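Local coordinates for protein metallo-carboxypeptidase (Pseudomonas aeruginosa, PDB 4A39) that probably removes residues from the C-terminal end of peptides as a zinc-dependent cytosolic carboxypeptidase of the M14 family, at residues A[79-84]-A[100-105]; A[132-137]-A[189-194]; A[302-307]-A[313-318]. All coordinates share one frame; numbering follows the deposited sequence.

In the fold
From the N terminus, contact 1 comes first, within the beta-rich N-terminal domain: it folds the loop between strands 65-69 and 87-89 back onto strand 96-103. Contact 2 opens after contact 1 has closed and spans more of the sequence, laying helix 128-138 beside helix 185-196 of the zinc carboxypeptidase domain. Contact 3 is the most local, a turn-back of the chain just after helix 294-308. The three follow in series, and none nests in or crosses another. Contacts 1 and 2 lie on opposite sides of the chain's centre, their centres 33 Å apart, while the nearest atoms of contacts 2 and 3 are about 7 Å apart.

Contact 1: A[79-84]-A[100-105]; sequences HAWSGY and SQYDAD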
ATOM      1  N   HIS A  79       3.635 -14.281 -12.692  1.00  9.54           N
ATOM      2  CA  HIS A  79       4.566 -13.751 -13.681  1.00 10.44           C
ATOM      3  C   HIS A  79       5.404 -12.629 -13.074  1.00  9.44           C
ATOM      4  O   HIS A  79       6.437 -12.250 -13.623  1.00 12.29           O
ATOM      5  CB  HIS A  79       3.819 -13.238 -14.919  1.00 11.59           C
ATOM      6  CG  HIS A  79       4.724 -12.720 -15.996  1.00 15.81           C
ATOM      7  ND1 HIS A  79       5.377 -11.510 -15.903  1.00 17.63           N
ATOM      8  CD2 HIS A  79       5.115 -13.269 -17.171  1.00 17.22           C
ATOM      9  CE1 HIS A  79       6.133 -11.335 -16.973  1.00 17.92           C
ATOM     10  NE2 HIS A  79       5.992 -12.388 -17.758  1.00 19.11           N
ATOM     11  N   ALA A  80       4.976 -12.119 -11.923  1.00  6.97           N
ATOM     12  CA  ALA A  80       5.698 -11.031 -11.269  1.00  7.26           C
ATOM     13  C   ALA A  80       6.904 -11.482 -10.452  1.00  7.18           C
ATOM     14  O   ALA A  80       7.631 -10.645  -9.913  1.00  9.75           O
ATOM     15  CB  ALA A  80       4.747 -10.235 -10.381  1.00  5.30           C
ATOM     16  N   TRP A  81       7.126 -12.791 -10.351  1.00  7.39           N
ATOM     17  CA  TRP A  81       8.261 -13.287  -9.570  1.00  6.78           C
ATOM     18  C   TRP A  81       9.591 -13.053 -10.270  1.00  6.59           C
ATOM     19  O   TRP A  81      10.629 -12.933  -9.619  1.00  6.50           O
ATOM     20  CB  TRP A  81       8.108 -14.781  -9.266  1.00  5.69           C
ATOM     21  CG  TRP A  81       6.969 -15.118  -8.342  1.00  5.78           C
ATOM     22  CD1 TRP A  81       5.899 -15.920  -8.621  1.00  6.71           C
ATOM     23  CD2 TRP A  81       6.801 -14.684  -6.982  1.00  5.73           C
ATOM     24  NE1 TRP A  81       5.075 -16.016  -7.523  1.00  5.33           N
ATOM     25  CE2 TRP A  81       5.603 -15.269  -6.504  1.00  4.79           C
ATOM     26  CE3 TRP A  81       7.543 -13.862  -6.122  1.00  5.73           C
ATOM     27  CZ2 TRP A  81       5.130 -15.057  -5.201  1.00  6.01           C
ATOM     28  CZ3 TRP A  81       7.070 -13.650  -4.825  1.00  3.83           C
ATOM     29  CH2 TRP A  81       5.873 -14.247  -4.380  1.00  4.88           C
ATOM     30  N   SER A  82       9.561 -12.998 -11.595  1.00  7.39           N
ATOM     31  CA  SER A  82      10.777 -12.763 -12.359  1.00  9.60           C
ATOM     32  C   SER A  82      11.313 -11.368 -12.033  1.00  9.39           C
ATOM     33  O   SER A  82      10.587 -10.377 -12.127  1.00  8.96           O
ATOM     34  CB  SER A  82      10.490 -12.881 -13.858  1.00 12.17           C
ATOM     35  OG  SER A  82      11.656 -12.627 -14.621  1.00 19.36           O
ATOM     36  N   GLY A  83      12.579 -11.303 -11.630  1.00  7.82           N
ATOM     37  CA  GLY A  83      13.187 -10.027 -11.301  1.00  7.44           C
ATOM     38  C   GLY A  83      12.943  -9.568  -9.874  1.00  7.75           C
ATOM     39  O   GLY A  83      13.434  -8.514  -9.460  1.00 11.52           O
ATOM     40  N   TYR A  84      12.180 -10.350  -9.121  1.00  6.44           N
ATOM     41  CA  TYR A  84      11.879 -10.002  -7.736  1.00  5.43           C
ATOM     42  C   TYR A  84      12.889 -10.601  -6.762  1.00  4.39           C
ATOM     43  O   TYR A  84      13.232 -11.781  -6.853  1.00  7.14           O
ATOM     44  CB  TYR A  84      10.478 -10.484  -7.348  1.00  5.03           C
ATOM     45  CG  TYR A  84      10.214 -10.344  -5.866  1.00  5.34           C
ATOM     46  CD1 TYR A  84       9.902  -9.106  -5.307  1.00  4.21           C
ATOM     47  CD2 TYR A  84      10.381 -11.430  -5.008  1.00  5.05           C
ATOM     48  CE1 TYR A  84       9.777  -8.950  -3.919  1.00  3.80           C
ATOM     49  CE2 TYR A  84      10.259 -11.288  -3.630  1.00  4.00           C
ATOM     50  CZ  TYR A  84       9.963 -10.048  -3.092  1.00  2.74           C
ATOM     51  OH  TYR A  84       9.883  -9.913  -1.727  1.00  5.30           O
ATOM     52  N   SER A 100      17.718 -13.735  -5.347  1.00  5.84           N
ATOM     53  CA  SER A 100      16.548 -14.558  -5.630  1.00  5.77           C
ATOM     54  C   SER A 100      16.449 -14.910  -7.111  1.00  5.88           C
ATOM     55  O   SER A 100      16.909 -14.155  -7.966  1.00  7.07           O
ATOM     56  CB  SER A 100      15.279 -13.814  -5.200  1.00  5.46           C
ATOM     57  OG  SER A 100      15.400 -13.336  -3.871  1.00  5.19           O
ATOM     58  N   GLN A 101      15.854 -16.066  -7.401  1.00  5.37           N
ATOM     59  CA  GLN A 101      15.659 -16.518  -8.777  1.00  5.32           C
ATOM     60  C   GLN A 101      14.284 -17.168  -8.862  1.00  4.86           C
ATOM     61  O   GLN A 101      13.731 -17.597  -7.848  1.00  6.91           O
ATOM     62  CB  GLN A 101      16.710 -17.555  -9.182  1.00  4.23           C
ATOM     63  CG  GLN A 101      18.146 -17.223  -8.825  1.00  6.25           C
ATOM     64  CD  GLN A 101      18.469 -17.519  -7.375  1.00  7.16           C
ATOM     65  OE1 GLN A 101      18.070 -18.559  -6.837  1.00  7.50           O
ATOM     66  NE2 GLN A 101      19.211 -16.621  -6.740  1.00  5.79           N
ATOM     67  N   TYR A 102      13.743 -17.253 -10.074  1.00  5.47           N
ATOM     68  CA  TYR A 102      12.436 -17.857 -10.286  1.00  8.01           C
ATOM     69  C   TYR A 102      12.428 -18.836 -11.460  1.00  6.74           C
ATOM     70  O   TYR A 102      12.880 -18.507 -12.559  1.00  8.26           O
ATOM     71  CB  TYR A 102      11.386 -16.762 -10.530  1.00  7.72           C
ATOM     72  CG  TYR A 102       9.987 -17.297 -10.769  1.00 10.26           C
ATOM     73  CD1 TYR A 102       9.286 -17.947  -9.755  1.00  6.75           C
ATOM     74  CD2 TYR A 102       9.376 -17.169 -12.016  1.00 10.42           C
ATOM     75  CE1 TYR A 102       8.003 -18.461  -9.978  1.00  9.22           C
ATOM     76  CE2 TYR A 102       8.097 -17.678 -12.248  1.00 11.66           C
ATOM     77  CZ  TYR A 102       7.419 -18.321 -11.228  1.00 12.41           C
ATOM     78  OH  TYR A 102       6.157 -18.824 -11.460  1.00 14.00           O
ATOM     79  N   ASP A 103      11.926 -20.043 -11.217  1.00  9.14           N
ATOM     80  CA  ASP A 103      11.809 -21.056 -12.263  1.00  9.66           C
ATOM     81  C   ASP A 103      10.591 -21.941 -11.993  1.00 10.29           C
ATOM     82  O   ASP A 103       9.777 -21.631 -11.126  1.00  9.83           O
ATOM     83  CB  ASP A 103      13.085 -21.905 -12.372  1.00  9.83           C
ATOM     84  CG  ASP A 103      13.463 -22.577 -11.072  1.00  9.70           C
ATOM     85  OD1 ASP A 103      12.554 -22.945 -10.303  1.00 11.25           O
ATOM     86  OD2 ASP A 103      14.677 -22.754 -10.827  1.00 12.58           O
ATOM     87  N   ALA A 104      10.462 -23.038 -12.730  1.00 12.39           N
ATOM     88  CA  ALA A 104       9.316 -23.924 -12.569  1.00 12.18           C
ATOM     89  C   ALA A 104       9.181 -24.512 -11.170  1.00 12.50           C
ATOM     90  O   ALA A 104       8.091 -24.931 -10.776  1.00 13.77           O
ATOM     91  CB  ALA A 104       9.378 -25.049 -13.598  1.00 12.60           C
ATOM     92  N   ASP A 105      10.281 -24.538 -10.421  1.00 11.11           N
ATOM     93  CA  ASP A 105      10.266 -25.094  -9.072  1.00 11.86           C
ATOM     94  C   ASP A 105       9.784 -24.084  -8.027  1.00 11.09           C
ATOM     95  O   ASP A 105       9.487 -24.453  -6.887  1.00 11.49           O
ATOM     96  CB  ASP A 105      11.660 -25.610  -8.703  1.00 13.54           C
ATOM     97  CG  ASP A 105      11.674 -26.355  -7.380  1.00 18.17           C
ATOM     98  OD1 ASP A 105      10.809 -27.235  -7.188  1.00 21.30           O
ATOM     99  OD2 ASP A 105      12.551 -26.068  -6.537  1.00 20.00           O
TER
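W81 and Y102 meet where a loop of the beta-rich N-terminal domain, containing a type II beta turn from W81 to Y84, folds against strand 96-103. The aromatic part comes first. CB of W81 sits over one face of the Y102 ring, offset toward the rim and 3.5 Å from the ring centroid, a CH-pi contact. Beyond it the five-membered ring of W81 lies obliquely to the phenol ring, the planes 36° apart, and W81 CD1 comes 3.6 Å from Y102 CE1. The CB of Y102 points toward the loop, and a chi1 of 180°, with CG opposite the backbone N, then lays the ring face against W81 CB. A tyrosine suits this partly exposed site, offering a broad apolar face; the buried indole of W81 has its NE1 satisfied by S75 and A72.

Within the loop, backbone bonding fixes the turn: Y84 N donates to W81 O at 3.1 Å. G83 fits its third position, since with phi 85° a CB would press on the preceding carbonyl oxygen. S100 OG bonds with V98 O and A86 N, and the remaining contact is van der Waals, S100 CB lying 3.3 Å from Y84 O.

Contact 2: A[132-137]-A[189-194]; sequences ARLVER and FMEGLI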
ATOM      1  N   ALA A 132      -1.144   1.460  15.313  1.00  8.09           N
ATOM      2  CA  ALA A 132      -1.619   2.113  16.524  1.00  8.63           C
ATOM      3  C   ALA A 132      -0.715   3.286  16.866  1.00 10.02           C
ATOM      4  O   ALA A 132      -1.193   4.360  17.235  1.00 11.20           O
ATOM      5  CB  ALA A 132      -1.663   1.119  17.676  1.00  8.96           C
ATOM      6  N   ARG A 133       0.594   3.087  16.739  1.00 10.48           N
ATOM      7  CA  ARG A 133       1.544   4.150  17.037  1.00 10.40           C
ATOM      8  C   ARG A 133       1.381   5.323  16.071  1.00 10.88           C
ATOM      9  O   ARG A 133       1.502   6.484  16.467  1.00 11.14           O
ATOM     10  CB  ARG A 133       2.978   3.621  16.982  1.00 12.16           C
ATOM     11  CG  ARG A 133       3.316   2.652  18.111  1.00 13.22           C
ATOM     12  CD  ARG A 133       4.824   2.465  18.268  1.00 15.69           C
ATOM     13  NE  ARG A 133       5.441   1.788  17.130  1.00 18.43           N
ATOM     14  CZ  ARG A 133       5.321   0.488  16.873  1.00 18.26           C
ATOM     15  NH1 ARG A 133       4.602  -0.290  17.673  1.00 20.60           N
ATOM     16  NH2 ARG A 133       5.931  -0.037  15.820  1.00 20.07           N
ATOM     17  N   LEU A 134       1.107   5.019  14.805  1.00 10.52           N
ATOM     18  CA  LEU A 134       0.918   6.064  13.805  1.00 10.06           C
ATOM     19  C   LEU A 134      -0.310   6.899  14.142  1.00 10.50           C
ATOM     20  O   LEU A 134      -0.288   8.125  14.032  1.00 10.87           O
ATOM     21  CB  LEU A 134       0.744   5.457  12.407  1.00  9.34           C
ATOM     22  CG  LEU A 134       0.419   6.471  11.299  1.00  9.57           C
ATOM     23  CD1 LEU A 134       1.551   7.482  11.172  1.00  9.74           C
ATOM     24  CD2 LEU A 134       0.214   5.743   9.979  1.00  9.28           C
ATOM     25  N   VAL A 135      -1.386   6.232  14.544  1.00 10.96           N
ATOM     26  CA  VAL A 135      -2.610   6.939  14.894  1.00 10.30           C
ATOM     27  C   VAL A 135      -2.378   7.803  16.131  1.00 11.45           C
ATOM     28  O   VAL A 135      -2.779   8.969  16.161  1.00 11.03           O
ATOM     29  CB  VAL A 135      -3.781   5.956  15.147  1.00  9.59           C
ATOM     30  CG1 VAL A 135      -4.972   6.700  15.732  1.00  9.82           C
ATOM     31  CG2 VAL A 135      -4.189   5.292  13.836  1.00  9.44           C
ATOM     32  N   GLU A 136      -1.719   7.236  17.141  1.00 11.98           N
ATOM     33  CA  GLU A 136      -1.425   7.974  18.367  1.00 13.78           C
ATOM     34  C   GLU A 136      -0.593   9.211  18.042  1.00 13.91           C
ATOM     35  O   GLU A 136      -0.832  10.295  18.577  1.00 13.94           O
ATOM     36  CB  GLU A 136      -0.668   7.083  19.363  1.00 13.80           C
ATOM     37  CG  GLU A 136       0.079   7.852  20.457  1.00 16.90           C
ATOM     38  CD  GLU A 136       0.771   6.939  21.457  1.00 17.58           C
ATOM     39  OE1 GLU A 136       1.394   5.943  21.030  1.00 18.48           O
ATOM     40  OE2 GLU A 136       0.703   7.226  22.671  1.00 20.91           O
ATOM     41  N   ARG A 137       0.385   9.045  17.157  1.00 12.40           N
ATOM     42  CA  ARG A 137       1.241  10.158  16.763  1.00 12.08           C
ATOM     43  C   ARG A 137       0.451  11.232  16.018  1.00 11.74           C
ATOM     44  O   ARG A 137       0.633  12.426  16.254  1.00 12.59           O
ATOM     45  CB  ARG A 137       2.387   9.653  15.881  1.00 12.77           C
ATOM     46  CG  ARG A 137       3.277  10.754  15.326  1.00 13.52           C
ATOM     47  CD  ARG A 137       4.380  10.169  14.457  1.00 16.25           C
ATOM     48  NE  ARG A 137       5.259   9.293  15.226  1.00 16.27           N
ATOM     49  CZ  ARG A 137       6.135   9.720  16.129  1.00 18.59           C
ATOM     50  NH1 ARG A 137       6.270  11.018  16.369  1.00 18.64           N
ATOM     51  NH2 ARG A 137       6.890   8.849  16.785  1.00 21.28           N
ATOM     52  N   PHE A 189       3.475   4.657   3.087  1.00  5.57           N
ATOM     53  CA  PHE A 189       3.248   5.922   2.381  1.00  5.54           C
ATOM     54  C   PHE A 189       2.473   6.866   3.312  1.00  5.55           C
ATOM     55  O   PHE A 189       2.791   8.052   3.427  1.00  6.13           O
ATOM     56  CB  PHE A 189       2.450   5.640   1.093  1.00  5.69           C
ATOM     57  CG  PHE A 189       1.984   6.874   0.344  1.00  3.78           C
ATOM     58  CD1 PHE A 189       0.875   7.596   0.783  1.00  5.01           C
ATOM     59  CD2 PHE A 189       2.614   7.270  -0.833  1.00  5.99           C
ATOM     60  CE1 PHE A 189       0.396   8.690   0.059  1.00  4.07           C
ATOM     61  CE2 PHE A 189       2.141   8.362  -1.570  1.00  5.46           C
ATOM     62  CZ  PHE A 189       1.028   9.073  -1.122  1.00  4.90           C
ATOM     63  N   MET A 190       1.458   6.333   3.984  1.00  4.83           N
ATOM     64  CA  MET A 190       0.647   7.134   4.896  1.00  4.12           C
ATOM     65  C   MET A 190       1.459   7.629   6.092  1.00  4.49           C
ATOM     66  O   MET A 190       1.250   8.746   6.565  1.00  4.87           O
ATOM     67  CB  MET A 190      -0.555   6.322   5.382  1.00  5.15           C
ATOM     68  CG  MET A 190      -1.470   5.837   4.262  1.00  6.77           C
ATOM     69  SD  MET A 190      -2.210   7.178   3.283  1.00  6.49           S
ATOM     70  CE  MET A 190      -3.492   7.744   4.401  1.00  6.01           C
ATOM     71  N   GLU A 191       2.380   6.806   6.589  1.00  5.45           N
ATOM     72  CA  GLU A 191       3.210   7.216   7.721  1.00  6.03           C
ATOM     73  C   GLU A 191       4.064   8.431   7.346  1.00  7.15           C
ATOM     74  O   GLU A 191       4.237   9.348   8.144  1.00  7.49           O
ATOM     75  CB  GLU A 191       4.116   6.068   8.189  1.00  5.50           C
ATOM     76  CG  GLU A 191       5.064   6.465   9.323  1.00  8.95           C
ATOM     77  CD  GLU A 191       5.877   5.304   9.861  1.00  8.58           C
ATOM     78  OE1 GLU A 191       5.272   4.298  10.285  1.00  9.54           O
ATOM     79  OE2 GLU A 191       7.122   5.400   9.867  1.00  8.52           O
ATOM     80  N   GLY A 192       4.594   8.434   6.127  1.00  6.15           N
ATOM     81  CA  GLY A 192       5.410   9.551   5.682  1.00  6.62           C
ATOM     82  C   GLY A 192       4.586  10.818   5.571  1.00  7.84           C
ATOM     83  O   GLY A 192       5.027  11.906   5.960  1.00  6.47           O
ATOM     84  N   LEU A 193       3.380  10.669   5.033  1.00  7.92           N
ATOM     85  CA  LEU A 193       2.465  11.786   4.858  1.00  8.64           C
ATOM     86  C   LEU A 193       2.147  12.407   6.220  1.00  8.64           C
ATOM     87  O   LEU A 193       2.296  13.617   6.421  1.00  7.77           O
ATOM     88  CB  LEU A 193       1.189  11.276   4.171  1.00 10.74           C
ATOM     89  CG  LEU A 193       0.119  12.251   3.677  1.00  8.39           C
ATOM     90  CD1 LEU A 193      -0.778  11.534   2.670  1.00 11.57           C
ATOM     91  CD2 LEU A 193      -0.693  12.777   4.843  1.00  9.42           C
ATOM     92  N   ILE A 194       1.736  11.572   7.169  1.00  9.87           N
ATOM     93  CA  ILE A 194       1.385  12.055   8.499  1.00 10.95           C
ATOM     94  C   ILE A 194       2.571  12.636   9.265  1.00 10.94           C
ATOM     95  O   ILE A 194       2.434  13.654   9.943  1.00 12.31           O
ATOM     96  CB  ILE A 194       0.709  10.933   9.334  1.00 12.43           C
ATOM     97  CG1 ILE A 194      -0.751  10.780   8.903  1.00 12.66           C
ATOM     98  CG2 ILE A 194       0.753  11.260  10.817  1.00 13.29           C
ATOM     99  CD1 ILE A 194      -0.939  10.341   7.475  1.00 17.12           C
TER
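L134 packs its CD1 methyl against E191 and I194, and the tight part of this contact between segments 132-137 and 189-194 is built round its two methyl branches. CD1 lies 3.8 Å from E191 CA and 3.9 Å from I194 CG2, touching the backbone at one residue and a side-chain branch at the other. CD2 rests on the same turn, 4.0 Å from E191 CA. With CG anti to the N (chi1 175°), the two methyls lie over the E191 turn, and the side chain meets I194 at about a right angle. Leucine suits the task: the segment axes stay 10.7 Å apart, and a forked aliphatic chain can bridge that distance without burying a polar atom. The beta-branched I194 presents CG2 to it.

Buried E191 adds its aliphatic CG, while its extended chain carries the carboxylate off. R130, about one turn before L134 on the same helix, forms a salt bridge to OE1, which Y126 OH also meets, and K370 of helix 366-383 takes OE2; these partners probably stabilise the charged form. The solvent side is loose: exposed R137 comes no nearer than 5.2 Å.

The segments form a near-parallel helix pair (19°) beside the mixed sheet of the zinc carboxypeptidase domain. M190 and I194 pack on strand 212-217, M190 also on strand 171-177, and F189 and L193 meet helix 366-383.

Contact 3: A[302-307]-A[313-318]; sequences RFREEL and FQIRHG
The ring of F313 carries one face against L307, whose CD2 stands 3.7 Å from the ring centroid and 19° off the normal, a CH-pi contact offset toward the rim. Farther along the ring, CE2 and CZ each lie 4.0 Å from R304 CG, and CE2 also nears R304 O obliquely. R304 touches the ring through CB and CG, while its guanidinium plane, 19° from the ring plane, lies farther out. Phenylalanine suits this buried place, its flat apolar face taking the leucine methyl. On the solvent side, I315 CD1 lies 3.9 Å from R304 CB.

R304 serves both as a hydrophobic stem and as a polar end. Its extended chain places NE within 3.3 Å of a water that it donates to, and that water donates in turn to Q314 O, linking helix and loop; NH2 bonds to A283 O. Q314 fixes the loop beyond: OE1 accepts from H317 N at 2.8 Å, in the carbonyl plane and on a lone pair, while NE2 donates to H317 O.

The chain after helix 294-308 thus turns back and packs F313 on the helix's last turns. The contact lies in the zinc carboxypeptidase domain, with F313 against strand 282-284 at the sheet edge and its side chain about 8 Å from that of E348, the predicted catalytic acid-base residue.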
ATOM      1  N   ARG A 302      -1.352  17.555 -14.990  1.00  9.06           N
ATOM      2  CA  ARG A 302      -0.707  18.464 -14.042  1.00  8.61           C
ATOM      3  C   ARG A 302      -0.104  17.723 -12.845  1.00  8.75           C
ATOM      4  O   ARG A 302       1.043  17.966 -12.461  1.00  7.85           O
ATOM      5  CB  ARG A 302      -1.722  19.495 -13.540  1.00  9.89           C
ATOM      6  CG  ARG A 302      -2.135  20.530 -14.576  1.00 11.41           C
ATOM      7  CD  ARG A 302      -1.066  21.595 -14.734  1.00 12.62           C
ATOM      8  NE  ARG A 302      -0.864  22.348 -13.500  1.00 13.01           N
ATOM      9  CZ  ARG A 302       0.321  22.540 -12.928  1.00 13.70           C
ATOM     10  NH1 ARG A 302       1.420  22.033 -13.481  1.00 15.72           N
ATOM     11  NH2 ARG A 302       0.413  23.240 -11.805  1.00 15.33           N
ATOM     12  N   PHE A 303      -0.887  16.822 -12.259  1.00  7.63           N
ATOM     13  CA  PHE A 303      -0.456  16.043 -11.101  1.00  7.66           C
ATOM     14  C   PHE A 303       0.768  15.182 -11.409  1.00  7.71           C
ATOM     15  O   PHE A 303       1.745  15.177 -10.652  1.00  7.90           O
ATOM     16  CB  PHE A 303      -1.603  15.143 -10.623  1.00  8.69           C
ATOM     17  CG  PHE A 303      -1.283  14.352  -9.385  1.00  7.61           C
ATOM     18  CD1 PHE A 303      -0.635  13.121  -9.478  1.00  8.61           C
ATOM     19  CD2 PHE A 303      -1.624  14.835  -8.126  1.00  9.00           C
ATOM     20  CE1 PHE A 303      -0.331  12.383  -8.340  1.00  8.10           C
ATOM     21  CE2 PHE A 303      -1.326  14.103  -6.979  1.00  9.59           C
ATOM     22  CZ  PHE A 303      -0.675  12.872  -7.088  1.00  8.59           C
ATOM     23  N   ARG A 304       0.710  14.443 -12.512  1.00  8.62           N
ATOM     24  CA  ARG A 304       1.816  13.573 -12.895  1.00  9.00           C
ATOM     25  C   ARG A 304       3.105  14.346 -13.166  1.00  9.18           C
ATOM     26  O   ARG A 304       4.185  13.930 -12.752  1.00  8.60           O
ATOM     27  CB  ARG A 304       1.447  12.754 -14.137  1.00  7.02           C
ATOM     28  CG  ARG A 304       0.510  11.585 -13.871  1.00  9.95           C
ATOM     29  CD  ARG A 304       0.250  10.801 -15.151  1.00 12.15           C
ATOM     30  NE  ARG A 304      -0.523   9.584 -14.921  1.00 11.95           N
ATOM     31  CZ  ARG A 304      -1.686   9.319 -15.507  1.00 12.87           C
ATOM     32  NH1 ARG A 304      -2.221  10.190 -16.354  1.00 10.48           N
ATOM     33  NH2 ARG A 304      -2.319   8.183 -15.241  1.00 14.08           N
ATOM     34  N   GLU A 305       2.970  15.481 -13.848  1.00  9.03           N
ATOM     35  CA  GLU A 305       4.121  16.320 -14.193  1.00 10.09           C
ATOM     36  C   GLU A 305       4.780  16.926 -12.961  1.00  9.34           C
ATOM     37  O   GLU A 305       6.009  16.904 -12.821  1.00  9.33           O
ATOM     38  CB  GLU A 305       3.685  17.433 -15.151  1.00 12.73           C
ATOM     39  CG  GLU A 305       4.835  18.073 -15.919  1.00 18.90           C
ATOM     40  CD  GLU A 305       4.359  18.975 -17.043  1.00 21.46           C
ATOM     41  OE1 GLU A 305       3.153  18.939 -17.373  1.00 23.07           O
ATOM     42  OE2 GLU A 305       5.198  19.716 -17.603  1.00 24.11           O
ATOM     43  N   GLU A 306       3.970  17.473 -12.062  1.00  7.74           N
ATOM     44  CA  GLU A 306       4.497  18.086 -10.853  1.00  7.55           C
ATOM     45  C   GLU A 306       5.088  17.051  -9.897  1.00  9.21           C
ATOM     46  O   GLU A 306       6.085  17.320  -9.230  1.00 10.78           O
ATOM     47  CB  GLU A 306       3.408  18.896 -10.142  1.00  9.13           C
ATOM     48  CG  GLU A 306       2.922  20.115 -10.928  1.00 11.35           C
ATOM     49  CD  GLU A 306       3.949  21.237 -11.021  1.00 13.55           C
ATOM     50  OE1 GLU A 306       5.075  21.094 -10.495  1.00 13.55           O
ATOM     51  OE2 GLU A 306       3.622  22.278 -11.628  1.00 14.73           O
ATOM     52  N   LEU A 307       4.494  15.862  -9.836  1.00  8.60           N
ATOM     53  CA  LEU A 307       5.015  14.831  -8.943  1.00  8.96           C
ATOM     54  C   LEU A 307       6.308  14.229  -9.484  1.00  8.66           C
ATOM     55  O   LEU A 307       7.220  13.914  -8.722  1.00 10.18           O
ATOM     56  CB  LEU A 307       3.981  13.727  -8.723  1.00  8.18           C
ATOM     57  CG  LEU A 307       4.411  12.582  -7.797  1.00  8.24           C
ATOM     58  CD1 LEU A 307       4.913  13.132  -6.469  1.00  7.31           C
ATOM     59  CD2 LEU A 307       3.235  11.649  -7.578  1.00  9.22           C
ATOM     60  N   PHE A 313       8.804   9.076  -9.120  1.00  6.65           N
ATOM     61  CA  PHE A 313       7.550   8.828  -9.817  1.00  7.19           C
ATOM     62  C   PHE A 313       7.776   9.013 -11.317  1.00  7.20           C
ATOM     63  O   PHE A 313       8.519   9.901 -11.728  1.00 10.50           O
ATOM     64  CB  PHE A 313       6.516   9.846  -9.317  1.00  8.51           C
ATOM     65  CG  PHE A 313       5.164   9.722  -9.960  1.00  9.22           C
ATOM     66  CD1 PHE A 313       4.225   8.827  -9.464  1.00  7.90           C
ATOM     67  CD2 PHE A 313       4.839  10.490 -11.076  1.00  7.78           C
ATOM     68  CE1 PHE A 313       2.973   8.688 -10.072  1.00  8.41           C
ATOM     69  CE2 PHE A 313       3.595  10.361 -11.689  1.00  7.54           C
ATOM     70  CZ  PHE A 313       2.659   9.458 -11.186  1.00  7.95           C
ATOM     71  N   GLN A 314       7.141   8.177 -12.130  1.00  6.96           N
ATOM     72  CA  GLN A 314       7.297   8.300 -13.574  1.00  7.92           C
ATOM     73  C   GLN A 314       5.983   8.065 -14.311  1.00  8.89           C
ATOM     74  O   GLN A 314       4.982   7.689 -13.699  1.00  7.82           O
ATOM     75  CB  GLN A 314       8.406   7.359 -14.068  1.00  7.66           C
ATOM     76  CG  GLN A 314       8.221   5.901 -13.722  1.00  7.93           C
ATOM     77  CD  GLN A 314       7.281   5.201 -14.670  1.00  7.87           C
ATOM     78  OE1 GLN A 314       7.605   4.986 -15.839  1.00  8.11           O
ATOM     79  NE2 GLN A 314       6.107   4.843 -14.178  1.00  5.77           N
ATOM     80  N   ILE A 315       5.985   8.289 -15.621  1.00 10.11           N
ATOM     81  CA  ILE A 315       4.767   8.152 -16.411  1.00 10.59           C
ATOM     82  C   ILE A 315       4.755   7.059 -17.484  1.00 10.03           C
ATOM     83  O   ILE A 315       3.705   6.485 -17.779  1.00 10.67           O
ATOM     84  CB  ILE A 315       4.445   9.489 -17.110  1.00 11.78           C
ATOM     85  CG1 ILE A 315       4.365  10.605 -16.067  1.00 11.75           C
ATOM     86  CG2 ILE A 315       3.130   9.379 -17.885  1.00 14.74           C
ATOM     87  CD1 ILE A 315       4.336  11.996 -16.660  1.00 12.68           C
ATOM     88  N   ARG A 316       5.912   6.759 -18.059  1.00  8.28           N
ATOM     89  CA  ARG A 316       5.943   5.761 -19.127  1.00 11.21           C
ATOM     90  C   ARG A 316       5.434   4.377 -18.778  1.00 11.14           C
ATOM     91  O   ARG A 316       4.712   3.758 -19.561  1.00 12.91           O
ATOM     92  CB  ARG A 316       7.336   5.631 -19.710  1.00 13.29           C
ATOM     93  CG  ARG A 316       7.351   4.660 -20.867  1.00 17.31           C
ATOM     94  CD  ARG A 316       8.677   4.703 -21.530  1.00 19.97           C
ATOM     95  NE  ARG A 316       8.769   3.772 -22.646  1.00 21.91           N
ATOM     96  CZ  ARG A 316       9.037   2.476 -22.533  1.00 21.18           C
ATOM     97  NH1 ARG A 316       9.235   1.938 -21.344  1.00 22.12           N
ATOM     98  NH2 ARG A 316       9.153   1.723 -23.617  1.00 22.84           N
ATOM     99  N   HIS A 317       5.833   3.868 -17.624  1.00 10.47           N
ATOM    100  CA  HIS A 317       5.389   2.552 -17.206  1.00 11.45           C
ATOM    101  C   HIS A 317       4.156   2.629 -16.313  1.00 10.76           C
ATOM    102  O   HIS A 317       4.010   3.549 -15.505  1.00 10.87           O
ATOM    103  CB  HIS A 317       6.507   1.814 -16.475  1.00 11.09           C
ATOM    104  CG  HIS A 317       7.592   1.321 -17.376  1.00 15.58           C
ATOM    105  ND1 HIS A 317       8.674   2.094 -17.738  1.00 17.65           N
ATOM    106  CD2 HIS A 317       7.756   0.129 -17.995  1.00 17.57           C
ATOM    107  CE1 HIS A 317       9.460   1.395 -18.538  1.00 16.16           C
ATOM    108  NE2 HIS A 317       8.925   0.201 -18.710  1.00 18.18           N
ATOM    109  N   GLY A 318       3.268   1.656 -16.476  1.00 10.19           N
ATOM    110  CA  GLY A 318       2.054   1.611 -15.689  1.00  8.62           C
ATOM    111  C   GLY A 318       1.036   0.735 -16.383  1.00  8.53           C
ATOM    112  O   GLY A 318       1.388  -0.054 -17.259  1.00  9.75           O
TER
HETATM  113  O   HOH W   1       1.979   7.702 -13.884  1.00  8.28           O